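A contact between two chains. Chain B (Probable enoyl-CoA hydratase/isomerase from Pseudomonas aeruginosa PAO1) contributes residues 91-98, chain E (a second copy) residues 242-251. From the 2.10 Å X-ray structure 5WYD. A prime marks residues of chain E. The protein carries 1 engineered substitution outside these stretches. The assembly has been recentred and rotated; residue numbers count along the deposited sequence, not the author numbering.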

# COMPACT_ATOMS: atom_id res chain seq x y z
N ALA B 91 -24.88 -19.47 2.72
CA ALA B 91 -23.50 -19.53 2.28
C ALA B 91 -22.75 -18.26 2.65
O ALA B 91 -21.58 -18.31 3.06
N ARG B 92 -23.39 -17.11 2.48
CA ARG B 92 -22.77 -15.84 2.85
C ARG B 92 -22.46 -15.82 4.33
O ARG B 92 -21.34 -15.49 4.75
N GLU B 93 -23.44 -16.18 5.16
CA GLU B 93 -23.20 -16.17 6.59
C GLU B 93 -22.13 -17.16 6.97
O GLU B 93 -21.25 -16.84 7.76
N MET B 94 -22.16 -18.37 6.41
CA MET B 94 -21.12 -19.34 6.74
C MET B 94 -19.73 -18.84 6.37
O MET B 94 -18.79 -18.97 7.16
N ALA B 95 -19.58 -18.19 5.21
CA ALA B 95 -18.25 -17.68 4.87
C ALA B 95 -17.80 -16.66 5.89
O ALA B 95 -16.63 -16.60 6.26
N ARG B 96 -18.74 -15.85 6.37
CA ARG B 96 -18.40 -14.78 7.30
C ARG B 96 -17.82 -15.34 8.61
O ARG B 96 -16.82 -14.82 9.12
N ARG B 97 -18.42 -16.42 9.15
CA ARG B 97 -17.94 -17.05 10.38
C ARG B 97 -16.56 -17.64 10.20
O ARG B 97 -15.73 -17.59 11.12
N PHE B 98 -16.29 -18.25 9.05
CA PHE B 98 -14.97 -18.81 8.85
C PHE B 98 -13.91 -17.72 8.98
O PHE B 98 -12.93 -17.87 9.72
N ARG E 242 -19.61 -3.45 1.49
CA ARG E 242 -20.79 -4.28 1.30
C ARG E 242 -20.93 -5.32 2.41
O ARG E 242 -22.04 -5.60 2.86
N GLU E 243 -19.81 -5.93 2.83
CA GLU E 243 -19.87 -6.96 3.88
C GLU E 243 -20.40 -6.39 5.18
O GLU E 243 -21.27 -6.99 5.82
N ARG E 244 -19.88 -5.23 5.60
CA ARG E 244 -20.33 -4.64 6.85
C ARG E 244 -21.80 -4.28 6.78
O ARG E 244 -22.54 -4.36 7.77
N PHE E 245 -22.25 -3.93 5.58
CA PHE E 245 -23.64 -3.60 5.38
C PHE E 245 -24.53 -4.80 5.65
O PHE E 245 -25.56 -4.69 6.32
N VAL E 246 -24.14 -5.98 5.16
CA VAL E 246 -24.92 -7.18 5.41
C VAL E 246 -24.95 -7.49 6.90
O VAL E 246 -25.97 -7.94 7.43
N ASP E 247 -23.84 -7.25 7.59
CA ASP E 247 -23.82 -7.46 9.03
C ASP E 247 -24.83 -6.56 9.71
O ASP E 247 -25.56 -6.99 10.61
N LEU E 248 -24.91 -5.31 9.26
CA LEU E 248 -25.87 -4.40 9.87
C LEU E 248 -27.27 -4.93 9.68
O LEU E 248 -28.04 -5.00 10.65
N PHE E 249 -27.58 -5.44 8.48
CA PHE E 249 -28.91 -5.98 8.17
C PHE E 249 -29.25 -7.19 9.05
O PHE E 249 -30.43 -7.50 9.26
N ASP E 250 -28.25 -7.94 9.49
CA ASP E 250 -28.48 -9.07 10.39
C ASP E 250 -28.55 -8.61 11.85
O ASP E 250 -27.70 -8.91 12.68
N ALA E 251 -29.56 -7.80 12.14
CA ALA E 251 -29.79 -7.32 13.49
C ALA E 251 -31.26 -6.92 13.65
O ALA E 251 -31.93 -6.59 12.66

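Two helices of neighbouring copies meet at a wide angle, 109° between their N-to-C directions, and their axes come no closer than 11.9 Å, a gap bridged mainly by charged side chains. From chain B, Arg92 and Arg96, one helical turn apart, both point their CA-to-CB bonds toward chain E. Arg92 (chi1 t, chi2 m, chi3 t) turns once about the CB–CG bond and then runs extended, which carries its guanidinium across to Asp247′. There Arg92 NH2 and Arg92 NH1 both donate hydrogen bonds to Asp247′ OD1, at 2.8 and 3.1 Å respectively, within a salt bridge that lies near the guanidinium plane. Arg92 NH2 also sits 2.7 Å from the backbone O of Glu243′, but the angle is too poor for a hydrogen bond, and that oxygen already accepts from Asp247′ N in its own helix. The CA-to-CB bond of Val246′ (chi1 t) points toward chain B and lays CB over one face of that guanidinium, 3.3 Å from Arg92 NH2.

Arg96 has a chi1 of -130°, between wells, followed by m and t. Its guanidinium reaches two acids: Glu243′ OE2 lies over one face, 3.2 Å from Arg96 NH1, a salt bridge of charge alone, although that NH1 is less surely placed because it is modelled too close to Asp247′ OD2, its second salt-bridge partner. Both acids start sideways and bring their ends nearer, Glu243′ with chi1 and chi2 t, Asp247′ with chi1 m; the Asp247′ carboxylate thus serves both arginines.

The CA-to-CB bond of Asp250′ (chi1 t), just past the helix, points toward chain B. Asp250′ OD2 lies 4.1 Å from Glu93 OE2, a like-charge approach, and 4.4 Å from Arg97 NH1, beyond salt-bridge range. Arg97 starts away, but a p chi2 helps fold it back, leaving Arg97 NH1 3.8 Å from Glu93 OE2 in a long salt bridge.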

# COMPACT_ATOMS: atom_id res chain seq x y z
CB ALA B 91 -23.45 -19.78 0.78
CB ARG B 92 -23.69 -14.66 2.48
CG ARG B 92 -23.09 -13.23 2.68
CD ARG B 92 -23.03 -12.71 4.14
NE ARG B 92 -22.34 -11.42 4.29
CZ ARG B 92 -22.16 -10.81 5.46
NH1 ARG B 92 -22.64 -11.38 6.56
NH2 ARG B 92 -21.51 -9.64 5.53
CB GLU B 93 -24.48 -16.45 7.37
CG GLU B 93 -24.34 -16.11 8.87
CD GLU B 93 -25.69 -16.09 9.56
OE1 GLU B 93 -26.61 -16.72 9.00
OE2 GLU B 93 -25.84 -15.45 10.62
CB MET B 94 -21.42 -20.68 6.08
CG MET B 94 -22.71 -21.41 6.57
SD MET B 94 -23.05 -21.81 8.33
CE MET B 94 -22.93 -20.30 9.29
CB ALA B 95 -18.25 -17.08 3.47
CB ARG B 96 -19.66 -13.95 7.53
CG ARG B 96 -19.53 -12.43 7.37
CD ARG B 96 -18.59 -11.77 8.36
NE ARG B 96 -18.60 -10.32 8.21
CZ ARG B 96 -17.88 -9.49 8.97
NH1 ARG B 96 -17.96 -8.18 8.78
NH2 ARG B 96 -17.07 -9.98 9.91
CB ARG B 97 -18.90 -18.14 10.87
CG ARG B 97 -20.21 -17.67 11.58
CD ARG B 97 -21.07 -16.78 10.72
NE ARG B 97 -22.06 -15.95 11.41
CZ ARG B 97 -21.83 -14.72 11.87
NH1 ARG B 97 -22.80 -14.04 12.48
NH2 ARG B 97 -20.64 -14.17 11.73
CB PHE B 98 -14.89 -19.47 7.48
CG PHE B 98 -15.39 -20.89 7.46
CD1 PHE B 98 -14.59 -21.92 7.90
CD2 PHE B 98 -16.65 -21.19 6.99
CE1 PHE B 98 -15.03 -23.22 7.86
CE2 PHE B 98 -17.10 -22.49 6.97
CZ PHE B 98 -16.28 -23.50 7.41
CB ARG E 242 -20.71 -4.97 -0.05
CG ARG E 242 -20.36 -4.04 -1.16
CD ARG E 242 -20.39 -4.81 -2.45
NE ARG E 242 -19.73 -4.07 -3.51
CZ ARG E 242 -18.46 -4.23 -3.86
NH1 ARG E 242 -17.71 -5.12 -3.25
NH2 ARG E 242 -17.96 -3.50 -4.84
CB GLU E 243 -18.49 -7.57 4.10
CG GLU E 243 -18.35 -8.45 5.34
CD GLU E 243 -16.95 -9.03 5.47
OE1 GLU E 243 -16.67 -10.06 4.81
OE2 GLU E 243 -16.13 -8.45 6.22
CB ARG E 244 -19.49 -3.41 7.18
CG ARG E 244 -18.01 -3.73 7.27
CD ARG E 244 -17.22 -2.64 7.98
NE ARG E 244 -17.30 -2.77 9.42
CZ ARG E 244 -16.42 -2.25 10.27
NH1 ARG E 244 -15.38 -1.58 9.83
NH2 ARG E 244 -16.58 -2.42 11.58
CB PHE E 245 -23.79 -3.08 3.97
CG PHE E 245 -25.17 -2.77 3.59
CD1 PHE E 245 -25.67 -1.50 3.80
CD2 PHE E 245 -25.96 -3.72 3.00
CE1 PHE E 245 -26.95 -1.19 3.45
CE2 PHE E 245 -27.23 -3.42 2.64
CZ PHE E 245 -27.74 -2.16 2.87
CB VAL E 246 -24.40 -8.37 4.59
CG1 VAL E 246 -25.43 -9.48 4.56
CG2 VAL E 246 -24.12 -7.95 3.18
CB ASP E 247 -22.42 -7.17 9.56
CG ASP E 247 -21.38 -7.99 8.89
OD1 ASP E 247 -21.75 -9.02 8.30
OD2 ASP E 247 -20.20 -7.58 8.93
CB LEU E 248 -25.75 -3.01 9.25
CG LEU E 248 -24.57 -2.16 9.68
CD1 LEU E 248 -24.61 -0.84 8.93
CD2 LEU E 248 -24.54 -1.93 11.18
CB PHE E 249 -29.03 -6.32 6.67
CG PHE E 249 -30.42 -6.81 6.24
CD1 PHE E 249 -30.76 -8.16 6.33
CD2 PHE E 249 -31.37 -5.94 5.72
CE1 PHE E 249 -32.02 -8.62 5.93
CE2 PHE E 249 -32.64 -6.40 5.31
CZ PHE E 249 -32.96 -7.74 5.42
CB ASP E 250 -27.40 -10.11 10.18
CG ASP E 250 -27.47 -11.21 11.18
OD1 ASP E 250 -28.57 -11.69 11.52
OD2 ASP E 250 -26.40 -11.57 11.68
CB ALA E 251 -28.87 -6.15 13.83